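Local coordinates for protein antistasin (Haementeria officinalis, PDB 1SKZ) that inhibits blood coagulation factor Xa, a serine protease, as a secreted, disulfide-rich anticoagulant protein of the leech, at residues A[7-18]-A[23-31]. Sequence-based numbering, arbitrary orientation.
Sequences GCEEAGCPEGSA and TDRCTCSGV
D24 grips the backbone of C8 and E9 at the start of the short helix 8-11. Its carboxylate accepts from E9 N through the syn lone pair of OD1, at 2.7 Å, and more weakly from C8 N. C8 N also gives its hydrogen to the D24 carbonyl O (2.9 Å), so backbone and side chain of one aspartate hold two successive amides. The E9 side chain crosses that of D24 at about a right angle, the carboxylate planes 61° apart, and E9 OE2 lies 2.8 Å from D24 OD2. Both are acceptors, so the pair is probably unfavourable electrostatically unless a proton lies between them. Were D24 an alanine, E9 N would lose the acceptor described here, and the first turn of 8-11 would probably be held to this loop mainly through C8 N and the backbone carbonyl.

In C26, SG stands anti to the carbonyl carbon (chi1 -65°) and thereby reaches C13 SG, closing the disulfide at a chi3 of -84°. C8 CB packs against the same sulfur, 3.4 Å from C26 SG, while C8 SG itself pairs with C19. S17 OG, turned back over its own backbone, bonds P14 O from the same face as S17 N, which adds a second bond to the type II turn P14-S17, and its oxygen flanks C26 CB.

Beyond the turn A18 and C28 form a single antiparallel hydrogen-bonded pair: A18 N to C28 O measures 2.7 Å and C28 N to A18 O 3.1 Å. A18 CB presses on G30 CA at 3.3 Å, a tight fit. With little regular secondary structure, this N-terminal region probably owes its shape largely to the disulfides C8-C19, C13-C26 and C28-C48, supplemented by carboxylate and backbone hydrogen bonds.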
loop_
_atom_site.group_PDB
_atom_site.type_symbol
_atom_site.label_atom_id
_atom_site.label_comp_id
_atom_site.label_asym_id
_atom_site.label_seq_id
_atom_site.Cartn_x
_atom_site.Cartn_y
_atom_site.Cartn_z
ATOM N N GLY A 7 -11.069 -15.515 13.102
ATOM C CA GLY A 7 -11.408 -14.110 12.752
ATOM C C GLY A 7 -10.738 -13.000 13.550
ATOM O O GLY A 7 -11.090 -12.787 14.719
ATOM N N CYS A 8 -9.908 -12.193 12.877
ATOM C CA CYS A 8 -9.371 -10.969 13.473
ATOM C C CYS A 8 -10.142 -9.707 13.109
ATOM O O CYS A 8 -9.838 -8.633 13.631
ATOM C CB CYS A 8 -7.909 -10.773 13.080
ATOM S SG CYS A 8 -7.568 -10.908 11.295
ATOM N N GLU A 9 -11.121 -9.824 12.204
ATOM C CA GLU A 9 -11.915 -8.659 11.792
ATOM C C GLU A 9 -12.600 -8.018 13.003
ATOM O O GLU A 9 -12.663 -6.791 13.111
ATOM C CB GLU A 9 -12.938 -9.027 10.685
ATOM C CG GLU A 9 -13.958 -10.156 11.015
ATOM C CD GLU A 9 -14.915 -10.488 9.839
ATOM O OE1 GLU A 9 -15.920 -9.760 9.636
ATOM O OE2 GLU A 9 -14.682 -11.501 9.137
ATOM N N GLU A 10 -12.841 -8.849 14.010
ATOM C CA GLU A 10 -13.364 -8.415 15.301
ATOM C C GLU A 10 -12.283 -8.461 16.401
ATOM O O GLU A 10 -11.966 -7.434 17.023
ATOM C CB GLU A 10 -14.538 -9.317 15.703
ATOM C CG GLU A 10 -15.093 -10.172 14.563
ATOM C CD GLU A 10 -16.034 -9.409 13.623
ATOM O OE1 GLU A 10 -16.271 -8.199 13.860
ATOM O OE2 GLU A 10 -16.558 -10.036 12.667
ATOM N N ALA A 11 -11.763 -9.665 16.661
ATOM C CA ALA A 11 -10.804 -9.890 17.746
ATOM C C ALA A 11 -9.712 -8.830 17.779
ATOM O O ALA A 11 -9.387 -8.303 18.847
ATOM C CB ALA A 11 -10.159 -11.293 17.626
ATOM N N GLY A 12 -9.208 -8.468 16.596
ATOM C CA GLY A 12 -7.965 -7.719 16.510
ATOM C C GLY A 12 -6.761 -8.635 16.609
ATOM O O GLY A 12 -6.885 -9.857 16.648
ATOM N N CYS A 13 -5.581 -8.044 16.645
ATOM C CA CYS A 13 -4.355 -8.828 16.522
ATOM C C CYS A 13 -3.327 -8.540 17.609
ATOM O O CYS A 13 -3.126 -7.379 18.008
ATOM C CB CYS A 13 -3.714 -8.613 15.141
ATOM S SG CYS A 13 -4.725 -9.298 13.792
ATOM N N PRO A 14 -2.553 -9.574 17.971
ATOM C CA PRO A 14 -1.389 -9.420 18.852
ATOM C C PRO A 14 -0.520 -8.319 18.307
ATOM O O PRO A 14 -0.476 -8.143 17.089
ATOM C CB PRO A 14 -0.679 -10.766 18.747
ATOM C CG PRO A 14 -1.753 -11.737 18.283
ATOM C CD PRO A 14 -2.702 -10.946 17.452
ATOM N N GLU A 15 0.230 -7.648 19.181
ATOM C CA GLU A 15 1.274 -6.706 18.747
ATOM C C GLU A 15 2.243 -7.294 17.720
ATOM O O GLU A 15 2.756 -8.414 17.871
ATOM C CB GLU A 15 2.102 -6.212 19.932
ATOM C CG GLU A 15 1.475 -5.093 20.706
ATOM C CD GLU A 15 1.814 -5.168 22.193
ATOM O OE1 GLU A 15 3.030 -5.212 22.524
ATOM O OE2 GLU A 15 0.864 -5.204 23.020
ATOM N N GLY A 16 2.537 -6.488 16.707
ATOM C CA GLY A 16 3.461 -6.900 15.679
ATOM C C GLY A 16 2.717 -7.552 14.541
ATOM O O GLY A 16 3.343 -8.043 13.593
ATOM N N SER A 17 1.399 -7.683 14.662
ATOM C CA SER A 17 0.642 -8.206 13.533
ATOM C C SER A 17 -0.699 -7.523 13.392
ATOM O O SER A 17 -1.151 -6.840 14.301
ATOM C CB SER A 17 0.467 -9.737 13.624
ATOM O OG SER A 17 -0.462 -10.090 14.620
ATOM N N ALA A 18 -1.217 -7.543 12.173
ATOM C CA ALA A 18 -2.480 -6.891 11.867
ATOM C C ALA A 18 -3.373 -7.823 11.064
ATOM O O ALA A 18 -2.923 -8.859 10.528
ATOM C CB ALA A 18 -2.242 -5.582 11.109
ATOM N N THR A 23 -8.145 -13.313 4.621
ATOM C CA THR A 23 -8.069 -14.619 5.266
ATOM C C THR A 23 -8.617 -14.572 6.675
ATOM O O THR A 23 -8.924 -15.605 7.255
ATOM C CB THR A 23 -6.619 -15.164 5.308
ATOM O OG1 THR A 23 -5.774 -14.265 6.050
ATOM C CG2 THR A 23 -6.079 -15.331 3.903
ATOM N N ASP A 24 -8.840 -13.360 7.160
ATOM C CA ASP A 24 -9.232 -13.078 8.535
ATOM C C ASP A 24 -8.298 -13.655 9.600
ATOM O O ASP A 24 -8.682 -13.797 10.783
ATOM C CB ASP A 24 -10.673 -13.503 8.789
ATOM C CG ASP A 24 -11.370 -12.576 9.749
ATOM O OD1 ASP A 24 -10.812 -11.494 10.088
ATOM O OD2 ASP A 24 -12.474 -12.944 10.208
ATOM N N ARG A 25 -7.029 -13.773 9.209
ATOM C CA ARG A 25 -5.943 -14.205 10.089
ATOM C C ARG A 25 -4.898 -13.057 10.233
ATOM O O ARG A 25 -4.793 -12.189 9.365
ATOM C CB ARG A 25 -5.347 -15.483 9.485
ATOM C CG ARG A 25 -4.188 -16.169 10.195
ATOM C CD ARG A 25 -3.934 -17.562 9.500
ATOM N NE ARG A 25 -2.579 -18.127 9.662
ATOM C CZ ARG A 25 -1.755 -18.450 8.658
ATOM N NH1 ARG A 25 -1.968 -18.031 7.407
ATOM N NH2 ARG A 25 -0.668 -19.154 8.926
ATOM N N CYS A 26 -4.292 -12.956 11.415
ATOM C CA CYS A 26 -3.337 -11.901 11.745
ATOM C C CYS A 26 -1.981 -12.168 11.141
ATOM O O CYS A 26 -1.031 -12.475 11.868
ATOM C CB CYS A 26 -3.170 -11.809 13.251
ATOM S SG CYS A 26 -4.701 -11.297 14.048
ATOM N N THR A 27 -1.886 -12.101 9.817
ATOM C CA THR A 27 -0.647 -12.438 9.153
ATOM C C THR A 27 0.006 -11.192 8.577
ATOM O O THR A 27 1.074 -11.266 7.965
ATOM C CB THR A 27 -0.901 -13.432 8.061
ATOM O OG1 THR A 27 -1.976 -12.951 7.253
ATOM C CG2 THR A 27 -1.314 -14.795 8.661
ATOM N N CYS A 28 -0.578 -10.036 8.859
ATOM C CA CYS A 28 -0.118 -8.792 8.253
ATOM C C CYS A 28 0.799 -8.128 9.221
ATOM O O CYS A 28 0.653 -8.326 10.422
ATOM C CB CYS A 28 -1.308 -7.858 7.983
ATOM S SG CYS A 28 -2.376 -8.428 6.637
ATOM N N SER A 29 1.638 -7.228 8.723
ATOM C CA SER A 29 2.583 -6.526 9.585
ATOM C C SER A 29 1.932 -5.372 10.335
ATOM O O SER A 29 2.426 -4.928 11.389
ATOM C CB SER A 29 3.750 -5.995 8.764
ATOM O OG SER A 29 4.383 -7.061 8.105
ATOM N N GLY A 30 0.858 -4.839 9.761
ATOM C CA GLY A 30 0.310 -3.608 10.297
ATOM C C GLY A 30 0.878 -2.338 9.659
ATOM O O GLY A 30 1.944 -2.338 9.009
ATOM N N VAL A 31 0.118 -1.261 9.824
ATOM C CA VAL A 31 0.435 0.045 9.266
ATOM C C VAL A 31 1.554 0.677 10.119
ATOM O O VAL A 31 1.493 0.650 11.345
ATOM C CB VAL A 31 -0.848 0.925 9.279
ATOM C CG1 VAL A 31 -0.557 2.335 8.797
ATOM C CG2 VAL A 31 -1.921 0.261 8.432
#